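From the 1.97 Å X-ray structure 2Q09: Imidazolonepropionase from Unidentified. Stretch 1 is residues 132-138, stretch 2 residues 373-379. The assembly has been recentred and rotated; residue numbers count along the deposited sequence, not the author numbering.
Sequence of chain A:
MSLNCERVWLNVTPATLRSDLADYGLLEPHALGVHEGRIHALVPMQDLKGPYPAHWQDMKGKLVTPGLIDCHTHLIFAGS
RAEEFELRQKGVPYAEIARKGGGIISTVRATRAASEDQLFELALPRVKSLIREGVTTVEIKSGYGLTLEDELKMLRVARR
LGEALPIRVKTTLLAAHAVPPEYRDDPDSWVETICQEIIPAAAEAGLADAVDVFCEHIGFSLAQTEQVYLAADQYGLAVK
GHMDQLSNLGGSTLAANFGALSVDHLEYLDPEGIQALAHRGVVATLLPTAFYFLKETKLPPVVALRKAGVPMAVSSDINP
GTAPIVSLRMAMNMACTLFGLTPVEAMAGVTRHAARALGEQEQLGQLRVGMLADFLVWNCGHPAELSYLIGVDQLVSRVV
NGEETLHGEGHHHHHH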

# COMPACT_ATOMS: atom_id res chain seq x y z
N ARG A 132 -6.17 -12.97 -4.58
CA ARG A 132 -7.51 -13.33 -5.02
C ARG A 132 -8.53 -12.19 -4.97
O ARG A 132 -9.60 -12.29 -5.57
CB ARG A 132 -8.01 -14.55 -4.25
CG ARG A 132 -8.14 -14.34 -2.77
CD ARG A 132 -8.34 -15.68 -2.08
NE ARG A 132 -8.69 -15.51 -0.67
CZ ARG A 132 -8.67 -16.49 0.22
NH1 ARG A 132 -8.33 -17.72 -0.14
NH2 ARG A 132 -9.01 -16.24 1.48
N GLU A 133 -8.20 -11.12 -4.25
CA GLU A 133 -9.09 -9.96 -4.18
C GLU A 133 -8.84 -9.09 -5.41
O GLU A 133 -9.60 -8.16 -5.67
CB GLU A 133 -8.81 -9.10 -2.95
CG GLU A 133 -9.25 -9.66 -1.63
CD GLU A 133 -9.42 -8.57 -0.58
OE1 GLU A 133 -8.61 -7.62 -0.56
OE2 GLU A 133 -10.35 -8.67 0.24
N GLY A 134 -7.75 -9.36 -6.12
CA GLY A 134 -7.43 -8.58 -7.30
C GLY A 134 -6.23 -7.66 -7.13
O GLY A 134 -5.98 -6.82 -7.99
N VAL A 135 -5.49 -7.79 -6.03
CA VAL A 135 -4.33 -6.93 -5.83
C VAL A 135 -3.17 -7.44 -6.70
O VAL A 135 -2.78 -8.60 -6.60
CB VAL A 135 -3.88 -6.92 -4.36
CG1 VAL A 135 -2.62 -6.06 -4.20
CG2 VAL A 135 -5.01 -6.34 -3.47
N THR A 136 -2.63 -6.57 -7.54
CA THR A 136 -1.54 -6.96 -8.44
C THR A 136 -0.22 -6.30 -8.08
O THR A 136 0.83 -6.70 -8.58
CB THR A 136 -1.91 -6.67 -9.90
OG1 THR A 136 -2.35 -5.31 -10.01
CG2 THR A 136 -3.02 -7.61 -10.36
N THR A 137 -0.27 -5.29 -7.22
CA THR A 137 0.92 -4.60 -6.74
C THR A 137 0.71 -4.31 -5.26
O THR A 137 -0.31 -3.73 -4.88
CB THR A 137 1.18 -3.26 -7.45
OG1 THR A 137 1.49 -3.49 -8.83
CG2 THR A 137 2.35 -2.53 -6.80
N VAL A 138 1.65 -4.74 -4.43
CA VAL A 138 1.54 -4.51 -2.99
C VAL A 138 2.84 -3.91 -2.46
O VAL A 138 3.92 -4.28 -2.91
CB VAL A 138 1.22 -5.82 -2.22
CG1 VAL A 138 2.33 -6.87 -2.46
CG2 VAL A 138 1.11 -5.54 -0.72
N ALA A 373 0.37 -4.13 -18.52
CA ALA A 373 -0.85 -4.91 -18.64
C ALA A 373 -1.24 -5.63 -17.35
O ALA A 373 -1.19 -6.86 -17.27
CB ALA A 373 -0.72 -5.93 -19.78
N ASP A 374 -1.61 -4.84 -16.35
CA ASP A 374 -2.05 -5.37 -15.05
C ASP A 374 -3.53 -5.04 -14.97
O ASP A 374 -3.90 -3.91 -14.65
CB ASP A 374 -1.29 -4.68 -13.91
CG ASP A 374 0.14 -5.17 -13.78
OD1 ASP A 374 0.62 -5.86 -14.70
OD2 ASP A 374 0.78 -4.84 -12.75
N PHE A 375 -4.38 -6.01 -15.29
CA PHE A 375 -5.81 -5.76 -15.26
C PHE A 375 -6.59 -6.96 -14.76
O PHE A 375 -6.06 -8.07 -14.66
CB PHE A 375 -6.30 -5.30 -16.64
CG PHE A 375 -6.02 -6.28 -17.74
CD1 PHE A 375 -6.89 -7.33 -18.01
CD2 PHE A 375 -4.88 -6.13 -18.53
CE1 PHE A 375 -6.64 -8.21 -19.07
CE2 PHE A 375 -4.62 -7.00 -19.58
CZ PHE A 375 -5.49 -8.05 -19.85
N LEU A 376 -7.87 -6.73 -14.47
CA LEU A 376 -8.72 -7.77 -13.93
C LEU A 376 -10.06 -7.87 -14.65
O LEU A 376 -10.67 -6.86 -14.99
CB LEU A 376 -9.01 -7.48 -12.46
CG LEU A 376 -7.83 -7.04 -11.58
CD1 LEU A 376 -8.35 -6.52 -10.25
CD2 LEU A 376 -6.87 -8.22 -11.38
N VAL A 377 -10.53 -9.10 -14.86
CA VAL A 377 -11.83 -9.33 -15.48
C VAL A 377 -12.70 -9.87 -14.36
O VAL A 377 -12.41 -10.93 -13.79
CB VAL A 377 -11.76 -10.37 -16.60
CG1 VAL A 377 -13.16 -10.65 -17.13
CG2 VAL A 377 -10.87 -9.86 -17.73
N TRP A 378 -13.77 -9.14 -14.04
CA TRP A 378 -14.66 -9.54 -12.95
C TRP A 378 -15.96 -10.18 -13.41
O TRP A 378 -16.33 -10.07 -14.58
CB TRP A 378 -15.03 -8.33 -12.11
CG TRP A 378 -13.87 -7.58 -11.56
CD1 TRP A 378 -13.18 -6.57 -12.17
CD2 TRP A 378 -13.30 -7.74 -10.26
NE1 TRP A 378 -12.21 -6.08 -11.32
CE2 TRP A 378 -12.26 -6.78 -10.14
CE3 TRP A 378 -13.55 -8.60 -9.18
CZ2 TRP A 378 -11.50 -6.65 -8.98
CZ3 TRP A 378 -12.79 -8.47 -8.02
CH2 TRP A 378 -11.77 -7.50 -7.93
N ASN A 379 -16.65 -10.84 -12.49
CA ASN A 379 -17.92 -11.44 -12.83
C ASN A 379 -19.05 -10.55 -12.31
O ASN A 379 -20.23 -10.89 -12.46
CB ASN A 379 -18.04 -12.87 -12.28
CG ASN A 379 -17.99 -12.92 -10.77
OD1 ASN A 379 -17.86 -11.90 -10.09
ND2 ASN A 379 -18.11 -14.13 -10.22
O HOH W 1 -0.46 -3.60 -10.51

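Two segments of a chain can run side by side without pairing as a sheet, and imidazolonepropionase offers a compact example. The stretches point in nearly opposite directions, 170° apart, yet no hydrogen bond passes directly between them. The backbones stand too far apart for one: the CA atoms of Gly134 and Leu376 are 6.8 Å apart, as are those of Thr136 and Asp374. Side chains fill the gap, and about 249 Å² of surface is buried in all.

Thr136 and Leu376 give up the most. Each directs its CA-to-CB bond toward the other stretch, and they meet through methyl groups, Thr136 CG2 lying 4.0 Å from Leu376 CD2, an ordinary van der Waals distance. The other leucine methyl, Leu376 CD1, sits 3.3 Å from Gly134 O. That close approach depends on glycine. A CB on residue 134 would point toward the partner stretch and fall 2.8 Å from Leu376 CD1, a clash; the positive phi of this Schellman turn, which follows the helix, would in any case jam a CB against the preceding carbonyl.

Asp374, nearly as well covered, supplies the polar chemistry. Its carboxylate does not reach the threonines directly: Thr137 OG1 remains 4.2 Å from Asp374 OD2. One water bridges the space, donating to Asp374 OD2 at 2.8 Å and hydrogen-bonding at 2.6 Å to both Thr136 OG1 and Thr137 OG1. Thr136 therefore serves both modes of packing, its methyl against leucine and its hydroxyl on the water.

At the far end, Trp378 starts sideways, but its ring reaches back until Trp378 CH2 is 3.2 Å from Glu133 O. The oxygen lies at the ring's edge, near its plane, where the C–H groups are slightly positive. Having no hydrogen-bond partner anywhere in the model, this buried carbonyl gains at most a weak electrostatic compensation.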